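Local structure of excinuclease ABC, subunit A. (Deinococcus radiodurans, 2VF7) at residues 181-185 / 255-261; 196-200 / 239-243; 55-60 / 82-88; 615-621 / 678-682; 611-615 / 701-707. The protein binds DNA and ATP as a zinc-containing, ABC-type ATPase of the UvrA family, and probably recognises damage in nucleotide excision repair. The protein carries 1 engineered substitution. All coordinates share one frame. Where two conformers were deposited one is given. Residues are numbered along the deposited sequence.

The five contacts fall into three places. Interactions 1 and 2 lie in the UvrA DNA-binding domain, and interaction 2 is nested in the loop that interaction 1 closes. Their centres are 20 Å apart, and they touch where Phe255 CE1 meets Leu197 CD2 at 3.6 Å. Interactions 4 and 5 lie in the second ABC half, with centres 13 Å apart. They share Leu615 and are joined by the salt bridge from Arg682 NH2 to Glu704 OE1, 3.0 Å. Interaction 3 stands alone beside the first nucleotide site, with Gly55 about 7 Å from a bound ADP at the nearest. Its centre is 50 Å from that of interaction 1 and 39 Å from that of interaction 5.

Interaction 1 (181-185 / 255-261); sequences VAAWP and FSSARRH
Residues 181-185 form an irregular loop that packs against the start of helix 258-268. A type I beta turn runs from Val181 to Trp184, closed by Trp184 N to Val181 O at 3.2 Å. Val181 points toward the helix, and its CG2 lies 3.8 Å from Ala258 CB. Ala183 contributes its carbonyl: His261 ND1 donates a weak hydrogen bond to Ala183 O at 3.1 Å. Trp184 is the backbone register point, its CA 6.0 Å from that of Ala258. Its indole, with chi1 at -93° and chi2 at -23°, brings NE1 to Ser256 O for a hydrogen bond of 3.1 Å. The six-membered part of the indole packs CZ2 on Phe255 CE1 at 3.8 Å. Pro185 follows with polyproline II-like angles (-61/156). Its CD sits over the His261 ring, 3.8 Å from the centroid and 12° off the normal, a CH-pi contact. His261 has chi1 t.

In the second segment Ser257 is the N-cap. Its p rotamer lets OG accept from Arg260 N at 3.3 Å, and OG also bonds to Thr222 O. Leu197 of helix 187-199 packs on both Trp184 and Phe255. The contact is largely buried and lies within the UvrA DNA-binding domain. There a beta turn and its tryptophan are docked on an N-capped helix start.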
# COMPACT_ATOMS: atom_id res chain seq x y z
N VAL A 181 -25.09 -10.74 32.66
CA VAL A 181 -25.13 -10.01 31.39
C VAL A 181 -24.16 -10.61 30.35
O VAL A 181 -22.98 -10.21 30.21
CB VAL A 181 -25.16 -8.44 31.56
CG1 VAL A 181 -24.39 -7.98 32.81
CG2 VAL A 181 -24.76 -7.71 30.29
N ALA A 182 -24.69 -11.61 29.65
CA ALA A 182 -23.98 -12.46 28.70
C ALA A 182 -23.46 -11.71 27.48
O ALA A 182 -22.46 -12.13 26.86
CB ALA A 182 -24.86 -13.62 28.28
N ALA A 183 -24.14 -10.62 27.14
CA ALA A 183 -23.75 -9.75 26.02
C ALA A 183 -22.39 -9.06 26.24
O ALA A 183 -21.79 -8.51 25.30
CB ALA A 183 -24.84 -8.73 25.78
N TRP A 184 -21.90 -9.05 27.47
CA TRP A 184 -20.55 -8.55 27.72
C TRP A 184 -19.47 -9.54 27.22
O TRP A 184 -19.74 -10.74 27.09
CB TRP A 184 -20.36 -8.19 29.19
CG TRP A 184 -20.65 -6.76 29.47
CD1 TRP A 184 -20.62 -5.72 28.57
CD2 TRP A 184 -20.97 -6.18 30.74
NE1 TRP A 184 -20.91 -4.55 29.20
CE2 TRP A 184 -21.15 -4.79 30.53
CE3 TRP A 184 -21.14 -6.70 32.04
CZ2 TRP A 184 -21.49 -3.92 31.56
CZ3 TRP A 184 -21.47 -5.82 33.06
CH2 TRP A 184 -21.65 -4.45 32.82
N PRO A 185 -18.25 -9.05 26.94
CA PRO A 185 -17.24 -9.91 26.33
C PRO A 185 -16.89 -11.12 27.16
O PRO A 185 -17.07 -11.12 28.38
CB PRO A 185 -16.02 -8.99 26.20
CG PRO A 185 -16.55 -7.62 26.30
CD PRO A 185 -17.73 -7.69 27.18
N PHE A 255 -16.30 2.41 31.89
CA PHE A 255 -17.56 1.68 31.76
C PHE A 255 -18.06 1.67 30.32
O PHE A 255 -17.90 2.64 29.59
CB PHE A 255 -18.63 2.26 32.68
CG PHE A 255 -19.90 1.47 32.70
CD1 PHE A 255 -19.93 0.19 33.26
CD2 PHE A 255 -21.06 1.99 32.13
CE1 PHE A 255 -21.12 -0.57 33.26
CE2 PHE A 255 -22.25 1.25 32.12
CZ PHE A 255 -22.28 -0.03 32.69
N SER A 256 -18.62 0.55 29.90
CA SER A 256 -19.37 0.50 28.67
C SER A 256 -20.62 -0.32 28.92
O SER A 256 -20.55 -1.46 29.40
CB SER A 256 -18.57 -0.11 27.54
OG SER A 256 -19.40 -1.01 26.84
N SER A 257 -21.78 0.25 28.61
CA SER A 257 -23.05 -0.45 28.84
C SER A 257 -23.15 -1.69 27.95
O SER A 257 -22.39 -1.81 26.99
CB SER A 257 -24.22 0.48 28.60
OG SER A 257 -24.25 0.88 27.25
N ALA A 258 -24.06 -2.61 28.26
CA ALA A 258 -24.23 -3.81 27.44
C ALA A 258 -24.56 -3.44 25.99
O ALA A 258 -24.00 -4.02 25.06
CB ALA A 258 -25.29 -4.74 28.01
N ARG A 259 -25.47 -2.48 25.80
CA ARG A 259 -25.83 -2.00 24.47
C ARG A 259 -24.63 -1.43 23.70
O ARG A 259 -24.38 -1.85 22.58
CB ARG A 259 -26.96 -0.99 24.57
CG ARG A 259 -27.37 -0.39 23.24
CD ARG A 259 -28.02 0.96 23.47
NE ARG A 259 -29.46 0.89 23.30
CZ ARG A 259 -30.31 1.87 23.61
NH1 ARG A 259 -29.87 3.01 24.15
NH2 ARG A 259 -31.62 1.70 23.39
N ARG A 260 -23.91 -0.50 24.31
CA ARG A 260 -22.72 0.11 23.72
C ARG A 260 -21.73 -0.95 23.18
O ARG A 260 -21.29 -0.89 22.02
CB ARG A 260 -22.04 0.98 24.77
CG ARG A 260 -20.73 1.65 24.34
CD ARG A 260 -20.61 3.02 24.99
NE ARG A 260 -20.38 3.96 23.91
CZ ARG A 260 -20.76 5.23 23.88
NH1 ARG A 260 -21.42 5.79 24.89
NH2 ARG A 260 -20.47 5.95 22.82
N HIS A 261 -21.40 -1.92 24.02
CA HIS A 261 -20.50 -2.98 23.62
C HIS A 261 -21.02 -3.80 22.45
O HIS A 261 -20.25 -4.16 21.57
CB HIS A 261 -20.22 -3.95 24.76
CG HIS A 261 -19.40 -5.13 24.32
ND1 HIS A 261 -19.97 -6.34 23.99
CD2 HIS A 261 -18.07 -5.24 24.07
CE1 HIS A 261 -19.02 -7.16 23.58
NE2 HIS A 261 -17.86 -6.52 23.62

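Interaction 2 (196-200 / 239-243); sequences ILVTL and TQRAL
Thr199, Val198 and Thr239 carry most of this small contact, which buries 187 Å² in all. Two helical segments meet here: 196-199, in the last part of helix 187-199, and 239-243, within helix 236-245. The closest CA atoms are those of Thr199 and Thr239, 6.8 Å apart. Leu200 N to Ile196 O at 3.1 Å and Leu243 N to Thr239 O at 3.0 Å set the helical backbone on the two sides.

Thr199 has chi1 m. Its OG1 is 4.2 Å from Thr239 CG2, and its carbonyl O is 3.9 Å from Leu243 CD1. Leu243 points toward the first segment, with chi1 m and chi2 t. Val198, also m, brings CG2 to 4.1 Å from Thr239 OG1. Thr239 is m as well and points toward the other segment. Neither threonine spends its hydroxyl across the interface: Thr199 OG1 bonds to Pro229 O, and Thr239 OG1 to Thr235 O, just before its helix.

Gln240, with chi1 and chi2 both m, bends its end inward. NE2 comes to 3.3 Å from Val198 O, but the angle is too poor for a hydrogen bond. The contact therefore rests on van der Waals packing. It lies in the UvrA DNA-binding domain beside strand 227-230, where Val228 touches Thr199 and Pro229 touches Leu243. Leu197, and Leu200 after it, pack on Ile219 and Trp218 of helix 213-221.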
# COMPACT_ATOMS: atom_id res chain seq x y z
N ILE A 196 -15.70 -2.86 37.49
CA ILE A 196 -16.07 -1.44 37.43
C ILE A 196 -17.33 -1.23 38.28
O ILE A 196 -17.36 -0.31 39.10
CB ILE A 196 -16.23 -0.89 35.97
CG1 ILE A 196 -14.87 -0.81 35.29
CG2 ILE A 196 -16.93 0.50 35.94
CD1 ILE A 196 -14.96 -0.62 33.85
N LEU A 197 -18.34 -2.07 38.09
CA LEU A 197 -19.55 -2.03 38.91
C LEU A 197 -19.34 -2.17 40.42
O LEU A 197 -20.09 -1.55 41.17
CB LEU A 197 -20.62 -3.04 38.44
CG LEU A 197 -21.16 -2.98 37.00
CD1 LEU A 197 -22.30 -3.98 36.78
CD2 LEU A 197 -21.61 -1.56 36.65
N VAL A 198 -18.36 -2.95 40.88
CA VAL A 198 -18.15 -3.07 42.35
C VAL A 198 -17.55 -1.80 42.94
O VAL A 198 -17.90 -1.43 44.08
CB VAL A 198 -17.35 -4.36 42.82
CG1 VAL A 198 -17.75 -5.59 42.00
CG2 VAL A 198 -15.89 -4.15 42.74
N THR A 199 -16.69 -1.11 42.16
CA THR A 199 -16.16 0.22 42.53
C THR A 199 -17.32 1.22 42.66
O THR A 199 -17.38 2.04 43.57
CB THR A 199 -15.09 0.72 41.48
OG1 THR A 199 -13.89 -0.03 41.65
CG2 THR A 199 -14.76 2.18 41.63
N LEU A 200 -18.25 1.14 41.72
CA LEU A 200 -19.39 2.03 41.73
C LEU A 200 -20.42 1.69 42.81
O LEU A 200 -21.38 2.43 42.97
CB LEU A 200 -20.07 2.04 40.36
CG LEU A 200 -19.39 2.73 39.19
CD1 LEU A 200 -20.29 2.57 37.99
CD2 LEU A 200 -19.15 4.20 39.52
N THR A 239 -12.84 -3.73 48.68
CA THR A 239 -12.82 -2.65 47.68
C THR A 239 -13.29 -1.31 48.25
O THR A 239 -12.73 -0.25 47.94
CB THR A 239 -13.69 -2.99 46.43
OG1 THR A 239 -13.17 -4.17 45.80
CG2 THR A 239 -13.70 -1.83 45.41
N GLN A 240 -14.31 -1.34 49.10
CA GLN A 240 -14.82 -0.10 49.70
C GLN A 240 -13.87 0.48 50.72
O GLN A 240 -13.89 1.70 50.97
CB GLN A 240 -16.20 -0.30 50.32
CG GLN A 240 -17.29 -0.66 49.33
CD GLN A 240 -17.49 0.40 48.24
OE1 GLN A 240 -17.25 1.59 48.45
NE2 GLN A 240 -17.92 -0.04 47.07
N ARG A 241 -13.07 -0.38 51.34
CA ARG A 241 -12.06 0.04 52.32
C ARG A 241 -10.81 0.54 51.62
O ARG A 241 -10.12 1.41 52.12
CB ARG A 241 -11.72 -1.10 53.31
CG ARG A 241 -12.99 -1.74 53.93
CD ARG A 241 -12.70 -2.68 55.11
NE ARG A 241 -12.72 -4.10 54.77
CZ ARG A 241 -11.63 -4.84 54.53
NH1 ARG A 241 -10.41 -4.30 54.60
NH2 ARG A 241 -11.76 -6.12 54.24
N ALA A 242 -10.52 -0.04 50.47
CA ALA A 242 -9.47 0.45 49.58
C ALA A 242 -9.80 1.89 49.17
O ALA A 242 -8.98 2.78 49.35
CB ALA A 242 -9.36 -0.45 48.36
N LEU A 243 -11.02 2.12 48.67
CA LEU A 243 -11.46 3.47 48.29
C LEU A 243 -11.39 4.45 49.44
O LEU A 243 -10.93 5.58 49.28
CB LEU A 243 -12.87 3.47 47.69
CG LEU A 243 -13.04 2.71 46.37
CD1 LEU A 243 -14.50 2.47 46.11
CD2 LEU A 243 -12.38 3.43 45.19

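Interaction 3 (55-60 / 82-88); sequences GTLYAE and VPDVDAI
Van der Waals packing dominates this contact between helix 49-69 and the loop that leads into strand 87-89. The helix has a wider pi-type turn at 55-58. Thr56 and Pro83 are in register, CA atoms 5.5 Å apart. Pro83 CB lies 3.6 Å from Gly55 O. Ile88, chi1 m and chi2 t, sets CD1 3.7 Å from Glu60 CG. Two pairs are apolar: Pro83 CG with Ala59 CB at 3.7 Å, and Ile88 CG2 with Leu57 CD2 at 4.4 Å.

Two waters supply the polar links. One joins Thr56 OG1 (2.5 Å) to Asp84 O (2.7 Å). The other donates to Glu60 OE1 (2.6 Å) and Pro83 O (3.2 Å). Glu60, chi1 t and chi2 p, also makes a salt bridge through OE2 to Arg64, and Thr56 OG1 bonds to Ser51 O.

The helix starts within the Walker A P-loop, and Ser51 binds ADP. Asp86 and Ala87 form a classic beta bulge opposite Arg19 in strand 15-21, whose Val18 and Val16 touch Leu57 and Ile88.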
# COMPACT_ATOMS: atom_id res chain seq x y z
N GLY A 55 4.53 -18.83 -8.61
CA GLY A 55 5.53 -18.79 -7.54
C GLY A 55 6.81 -18.08 -7.94
O GLY A 55 7.51 -17.50 -7.08
N THR A 56 7.10 -18.11 -9.23
CA THR A 56 8.35 -17.57 -9.78
C THR A 56 8.09 -16.35 -10.67
O THR A 56 8.54 -15.25 -10.35
CB THR A 56 9.12 -18.68 -10.53
OG1 THR A 56 9.47 -19.72 -9.61
CG2 THR A 56 10.40 -18.14 -11.14
N LEU A 57 7.35 -16.55 -11.76
CA LEU A 57 7.20 -15.49 -12.78
C LEU A 57 6.36 -14.32 -12.29
O LEU A 57 6.86 -13.19 -12.22
CB LEU A 57 6.67 -16.06 -14.11
CG LEU A 57 7.70 -16.75 -15.02
CD1 LEU A 57 7.07 -17.64 -16.06
CD2 LEU A 57 8.55 -15.73 -15.72
N TYR A 58 5.11 -14.57 -11.94
CA TYR A 58 4.26 -13.53 -11.38
C TYR A 58 4.90 -12.86 -10.16
O TYR A 58 5.02 -11.63 -10.11
CB TYR A 58 2.85 -14.09 -11.05
CG TYR A 58 2.01 -13.19 -10.17
CD1 TYR A 58 1.41 -12.03 -10.68
CD2 TYR A 58 1.78 -13.51 -8.82
CE1 TYR A 58 0.64 -11.21 -9.88
CE2 TYR A 58 1.00 -12.68 -8.00
CZ TYR A 58 0.44 -11.53 -8.54
OH TYR A 58 -0.34 -10.71 -7.75
N ALA A 59 5.37 -13.67 -9.22
CA ALA A 59 5.92 -13.17 -7.96
C ALA A 59 7.16 -12.27 -8.09
O ALA A 59 7.27 -11.25 -7.39
CB ALA A 59 6.18 -14.32 -7.00
N GLU A 60 8.11 -12.65 -8.94
CA GLU A 60 9.27 -11.78 -9.19
C GLU A 60 8.86 -10.48 -9.92
O GLU A 60 9.29 -9.40 -9.55
CB GLU A 60 10.37 -12.56 -9.94
CG GLU A 60 11.66 -11.79 -10.27
CD GLU A 60 12.54 -11.52 -9.06
OE1 GLU A 60 12.24 -12.01 -7.95
OE2 GLU A 60 13.55 -10.78 -9.22
N VAL A 82 11.07 -14.03 -0.92
CA VAL A 82 11.42 -13.78 -2.32
C VAL A 82 11.35 -15.10 -3.12
O VAL A 82 11.56 -16.17 -2.54
CB VAL A 82 12.85 -13.22 -2.44
CG1 VAL A 82 12.92 -12.20 -3.53
CG2 VAL A 82 13.29 -12.57 -1.14
N PRO A 83 11.03 -15.04 -4.43
CA PRO A 83 11.18 -16.29 -5.20
C PRO A 83 12.64 -16.74 -5.25
O PRO A 83 13.55 -15.91 -5.25
CB PRO A 83 10.67 -15.91 -6.59
CG PRO A 83 9.85 -14.67 -6.38
CD PRO A 83 10.53 -13.94 -5.28
N ASP A 84 12.86 -18.05 -5.25
CA ASP A 84 14.20 -18.61 -5.36
C ASP A 84 14.54 -18.73 -6.83
O ASP A 84 14.10 -19.64 -7.50
CB ASP A 84 14.27 -19.96 -4.66
CG ASP A 84 15.69 -20.34 -4.25
OD1 ASP A 84 16.66 -19.87 -4.89
OD2 ASP A 84 15.83 -21.14 -3.30
N VAL A 85 15.31 -17.77 -7.33
CA VAL A 85 15.64 -17.70 -8.76
C VAL A 85 16.90 -16.84 -9.02
O VAL A 85 17.05 -15.76 -8.45
CB VAL A 85 14.40 -17.25 -9.60
CG1 VAL A 85 13.97 -15.82 -9.24
CG2 VAL A 85 14.63 -17.43 -11.10
N ASP A 86 17.82 -17.34 -9.85
CA ASP A 86 19.06 -16.62 -10.17
C ASP A 86 18.84 -15.33 -10.98
O ASP A 86 19.34 -14.29 -10.61
CB ASP A 86 20.06 -17.53 -10.90
CG ASP A 86 20.70 -18.54 -9.99
OD1 ASP A 86 20.77 -18.25 -8.78
OD2 ASP A 86 21.15 -19.62 -10.47
N ALA A 87 18.10 -15.43 -12.09
CA ALA A 87 17.85 -14.29 -12.99
C ALA A 87 16.59 -14.49 -13.84
O ALA A 87 16.31 -15.60 -14.29
CB ALA A 87 19.05 -14.07 -13.89
N ILE A 88 15.83 -13.41 -14.03
CA ILE A 88 14.76 -13.34 -15.05
C ILE A 88 14.92 -12.04 -15.83
O ILE A 88 14.94 -10.95 -15.24
CB ILE A 88 13.32 -13.39 -14.46
CG1 ILE A 88 13.12 -14.59 -13.53
CG2 ILE A 88 12.31 -13.45 -15.59
CD1 ILE A 88 11.80 -14.60 -12.74
O HOH W 1 11.83 -20.26 -8.86
O HOH W 2 14.04 -12.96 -6.32

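Interaction 4 (615-621 / 678-682); sequences LFAATPL and EVEYR
Two consecutive helices, 609-617 and 620-624, joined by a short turn, pack on the non-regular segment 678-682 within the second ABC half of the protein. Thr619 is at the N-cap position of helix 620-624. Register pairs are Phe616 with Tyr681 (CA atoms 5.8 Å apart) and Leu621 with Val679 (6.3 Å).

Tyr681, chi1 t, is the largest bump. Its CB sits over the Phe616 ring, 3.8 Å from the centroid, while Leu615 CB sits over the Tyr681 ring, 4.2 Å from the centroid. Both are CH-pi contacts. The rings themselves meet obliquely, planes at 56°. Phe616 is m, and Ile686 and Val689 of helix 686-690 also touch it.

Val679, chi1 t, fills the hollow between Thr619 and Leu621. Its CG1 is 3.3 Å from Thr619 OG1, and its CG2 is 3.8 Å from Leu621 CD2. Leu621 is t, p. Thr619, chi1 p, turns its hydroxyl back to the end of the first helix: OG1 donates to Phe616 O at 2.6 Å.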
# COMPACT_ATOMS: atom_id res chain seq x y z
N LEU A 615 2.70 -42.65 20.15
CA LEU A 615 3.96 -43.37 19.92
C LEU A 615 5.16 -42.61 20.42
O LEU A 615 6.20 -43.20 20.73
CB LEU A 615 4.18 -43.65 18.42
CG LEU A 615 3.26 -44.57 17.62
CD1 LEU A 615 3.59 -44.56 16.13
CD2 LEU A 615 3.26 -46.01 18.18
N PHE A 616 5.05 -41.28 20.44
CA PHE A 616 6.10 -40.41 20.99
C PHE A 616 6.08 -40.41 22.52
O PHE A 616 7.13 -40.44 23.15
CB PHE A 616 5.98 -38.99 20.42
CG PHE A 616 6.72 -38.80 19.10
CD1 PHE A 616 6.10 -39.10 17.90
CD2 PHE A 616 8.02 -38.32 19.08
CE1 PHE A 616 6.78 -38.97 16.69
CE2 PHE A 616 8.71 -38.18 17.89
CZ PHE A 616 8.09 -38.49 16.68
N ALA A 617 4.89 -40.40 23.10
CA ALA A 617 4.71 -40.41 24.54
C ALA A 617 5.18 -41.71 25.21
O ALA A 617 5.35 -41.75 26.43
CB ALA A 617 3.25 -40.16 24.87
N ALA A 618 5.40 -42.76 24.40
CA ALA A 618 5.83 -44.08 24.89
C ALA A 618 7.34 -44.35 24.79
O ALA A 618 7.79 -45.47 25.02
CB ALA A 618 5.05 -45.17 24.19
N THR A 619 8.12 -43.33 24.45
CA THR A 619 9.57 -43.46 24.27
C THR A 619 10.29 -43.28 25.59
O THR A 619 9.78 -42.59 26.48
CB THR A 619 10.13 -42.46 23.22
OG1 THR A 619 9.65 -41.14 23.49
CG2 THR A 619 9.69 -42.85 21.82
N PRO A 620 11.48 -43.92 25.73
CA PRO A 620 12.34 -43.81 26.91
C PRO A 620 12.57 -42.40 27.44
O PRO A 620 12.62 -42.22 28.67
CB PRO A 620 13.67 -44.44 26.45
CG PRO A 620 13.49 -44.84 25.02
CD PRO A 620 12.03 -44.86 24.74
N LEU A 621 12.75 -41.42 26.56
CA LEU A 621 13.04 -40.04 26.99
C LEU A 621 11.79 -39.27 27.41
O LEU A 621 11.84 -38.49 28.37
CB LEU A 621 13.85 -39.27 25.93
CG LEU A 621 14.29 -37.83 26.24
CD1 LEU A 621 15.39 -37.72 27.33
CD2 LEU A 621 14.73 -37.14 24.95
N GLU A 678 13.88 -32.76 20.98
CA GLU A 678 14.94 -33.64 21.48
C GLU A 678 14.49 -35.10 21.62
O GLU A 678 15.34 -36.00 21.74
CB GLU A 678 15.45 -33.15 22.85
CG GLU A 678 16.21 -31.82 22.80
CD GLU A 678 16.84 -31.47 24.13
OE1 GLU A 678 17.58 -30.45 24.19
OE2 GLU A 678 16.62 -32.21 25.11
N VAL A 679 13.17 -35.33 21.61
CA VAL A 679 12.58 -36.67 21.73
C VAL A 679 12.39 -37.30 20.35
O VAL A 679 11.75 -36.71 19.47
CB VAL A 679 11.20 -36.64 22.49
CG1 VAL A 679 10.64 -38.05 22.69
CG2 VAL A 679 11.32 -35.89 23.83
N GLU A 680 12.95 -38.50 20.17
CA GLU A 680 12.85 -39.19 18.89
C GLU A 680 12.22 -40.59 18.97
O GLU A 680 12.64 -41.45 19.76
CB GLU A 680 14.22 -39.30 18.23
CG GLU A 680 14.89 -37.98 17.91
CD GLU A 680 16.35 -38.19 17.51
OE1 GLU A 680 16.90 -39.26 17.79
OE2 GLU A 680 16.95 -37.28 16.91
N TYR A 681 11.21 -40.79 18.13
CA TYR A 681 10.64 -42.12 17.85
C TYR A 681 11.29 -42.65 16.57
O TYR A 681 11.10 -42.07 15.48
CB TYR A 681 9.12 -42.02 17.67
CG TYR A 681 8.46 -43.25 17.06
CD1 TYR A 681 8.33 -44.44 17.79
CD2 TYR A 681 7.96 -43.23 15.77
CE1 TYR A 681 7.73 -45.58 17.23
CE2 TYR A 681 7.36 -44.34 15.21
CZ TYR A 681 7.24 -45.50 15.95
OH TYR A 681 6.64 -46.59 15.37
N ARG A 682 12.06 -43.72 16.73
CA ARG A 682 12.79 -44.37 15.64
C ARG A 682 13.65 -43.43 14.82
O ARG A 682 13.59 -43.43 13.59
CB ARG A 682 11.84 -45.16 14.73
CG ARG A 682 11.45 -46.55 15.24
CD ARG A 682 10.92 -47.36 14.07
NE ARG A 682 9.52 -47.07 13.79
CZ ARG A 682 8.96 -47.15 12.58
NH1 ARG A 682 9.68 -47.48 11.51
NH2 ARG A 682 7.66 -46.89 12.44

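Interaction 5 (611-615 / 701-707); sequences QVRKL and FADESAI
Segment 611-615 is wholly helical, part of helix 609-617, with Leu615 N to Gln611 O at 3.0 Å. Segment 701-707 leaves helix 694-700 at Phe701 and makes a type I beta turn from Phe701 to Glu704, closed by Glu704 N to Phe701 O at 3.0 Å. Glu704 is then the N-cap position of helix 705-716. The nearest CA atoms are those of Gln611 and Ile707, 7.4 Å apart.

Ile707 has the largest covered area. It points toward the first helix with chi1 m and chi2 t, and its CD1 reaches three residues there: Gln611 CB at 3.8 Å, Val612 CG2 at 3.9 Å and Leu615 CD1 at 4.2 Å. Phe701, chi1 m, lies beside them. Its CZ is 4.2 Å from Val612 CG2, and its CE2 is 4.1 Å from Leu615 CD1. Glu704 OE2 comes to 3.9 Å from Leu615 CD1.

The polar groups look elsewhere. Glu704 OE1 forms a salt bridge with Arg682, and its OE2 a weak hydrogen bond with Tyr681 OH. Gln611 NE2 bonds to Gly607 O. Ile686 and Val689 of helix 686-690 extend the apolar patch past Val612. The contact lies in the second ABC half and ties helix 609-617 to the turn between helices 694-700 and 705-716. With apolar side chains meeting across it and no direct polar bond, it is held by hydrophobic packing.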
# COMPACT_ATOMS: atom_id res chain seq x y z
N GLN A 611 -2.49 -41.00 17.13
CA GLN A 611 -1.72 -42.22 17.39
C GLN A 611 -0.23 -41.94 17.32
O GLN A 611 0.57 -42.52 18.07
CB GLN A 611 -2.04 -43.32 16.38
CG GLN A 611 -3.26 -43.08 15.46
CD GLN A 611 -4.57 -42.86 16.21
OE1 GLN A 611 -4.85 -43.51 17.24
NE2 GLN A 611 -5.38 -41.93 15.69
N VAL A 612 0.14 -41.05 16.40
CA VAL A 612 1.50 -40.57 16.26
C VAL A 612 1.97 -40.00 17.60
O VAL A 612 3.09 -40.27 18.03
CB VAL A 612 1.63 -39.53 15.11
CG1 VAL A 612 3.02 -38.90 15.08
CG2 VAL A 612 1.31 -40.16 13.76
N ARG A 613 1.12 -39.24 18.29
CA ARG A 613 1.55 -38.57 19.52
C ARG A 613 1.66 -39.57 20.66
O ARG A 613 2.51 -39.46 21.54
CB ARG A 613 0.59 -37.46 19.89
CG ARG A 613 0.44 -36.41 18.84
CD ARG A 613 -0.35 -35.24 19.37
NE ARG A 613 -1.78 -35.52 19.40
CZ ARG A 613 -2.50 -35.70 20.51
NH1 ARG A 613 -1.93 -35.63 21.70
NH2 ARG A 613 -3.79 -35.92 20.42
N LYS A 614 0.76 -40.54 20.63
CA LYS A 614 0.80 -41.78 21.44
C LYS A 614 2.15 -42.52 21.36
O LYS A 614 2.67 -42.97 22.37
CB LYS A 614 -0.36 -42.66 20.97
CG LYS A 614 -0.60 -43.89 21.76
CD LYS A 614 -1.51 -44.85 20.99
CE LYS A 614 -0.74 -45.79 20.05
NZ LYS A 614 -0.50 -45.19 18.70
N LEU A 615 2.70 -42.65 20.15
CA LEU A 615 3.96 -43.37 19.92
C LEU A 615 5.16 -42.61 20.42
O LEU A 615 6.20 -43.20 20.73
CB LEU A 615 4.18 -43.65 18.42
CG LEU A 615 3.26 -44.57 17.62
CD1 LEU A 615 3.59 -44.56 16.13
CD2 LEU A 615 3.26 -46.01 18.18
N PHE A 701 5.72 -45.93 8.50
CA PHE A 701 4.63 -46.41 9.36
C PHE A 701 3.97 -47.69 8.87
O PHE A 701 2.86 -48.00 9.29
CB PHE A 701 3.53 -45.37 9.46
CG PHE A 701 3.91 -44.18 10.28
CD1 PHE A 701 4.01 -42.92 9.69
CD2 PHE A 701 4.18 -44.31 11.64
CE1 PHE A 701 4.36 -41.80 10.45
CE2 PHE A 701 4.54 -43.21 12.40
CZ PHE A 701 4.62 -41.95 11.81
N ALA A 702 4.66 -48.41 7.97
CA ALA A 702 4.18 -49.67 7.40
C ALA A 702 3.56 -50.64 8.41
O ALA A 702 2.58 -51.31 8.09
CB ALA A 702 5.32 -50.35 6.68
N ASP A 703 4.12 -50.70 9.61
CA ASP A 703 3.67 -51.66 10.62
C ASP A 703 2.81 -51.07 11.74
O ASP A 703 2.51 -51.76 12.72
CB ASP A 703 4.88 -52.42 11.18
CG ASP A 703 5.37 -53.52 10.24
OD1 ASP A 703 6.60 -53.67 10.09
OD2 ASP A 703 4.51 -54.24 9.66
N GLU A 704 2.42 -49.80 11.59
CA GLU A 704 1.45 -49.15 12.49
C GLU A 704 0.16 -49.06 11.72
O GLU A 704 -0.01 -48.17 10.88
CB GLU A 704 1.89 -47.76 12.91
CG GLU A 704 3.31 -47.41 12.54
CD GLU A 704 4.32 -48.14 13.36
OE1 GLU A 704 5.26 -48.71 12.79
OE2 GLU A 704 4.17 -48.15 14.59
N SER A 705 -0.73 -49.98 12.02
CA SER A 705 -1.85 -50.34 11.15
C SER A 705 -2.80 -49.19 10.77
O SER A 705 -3.09 -48.97 9.59
CB SER A 705 -2.60 -51.49 11.81
OG SER A 705 -3.67 -51.94 11.02
N ALA A 706 -3.28 -48.46 11.77
CA ALA A 706 -4.28 -47.41 11.58
C ALA A 706 -3.72 -46.18 10.87
O ALA A 706 -4.44 -45.51 10.11
CB ALA A 706 -4.90 -47.02 12.93
N ILE A 707 -2.46 -45.85 11.13
CA ILE A 707 -1.79 -44.73 10.48
C ILE A 707 -1.58 -45.13 9.03
O ILE A 707 -2.10 -44.47 8.13
CB ILE A 707 -0.46 -44.34 11.17
CG1 ILE A 707 -0.71 -43.74 12.57
CG2 ILE A 707 0.32 -43.32 10.32
CD1 ILE A 707 0.42 -43.90 13.52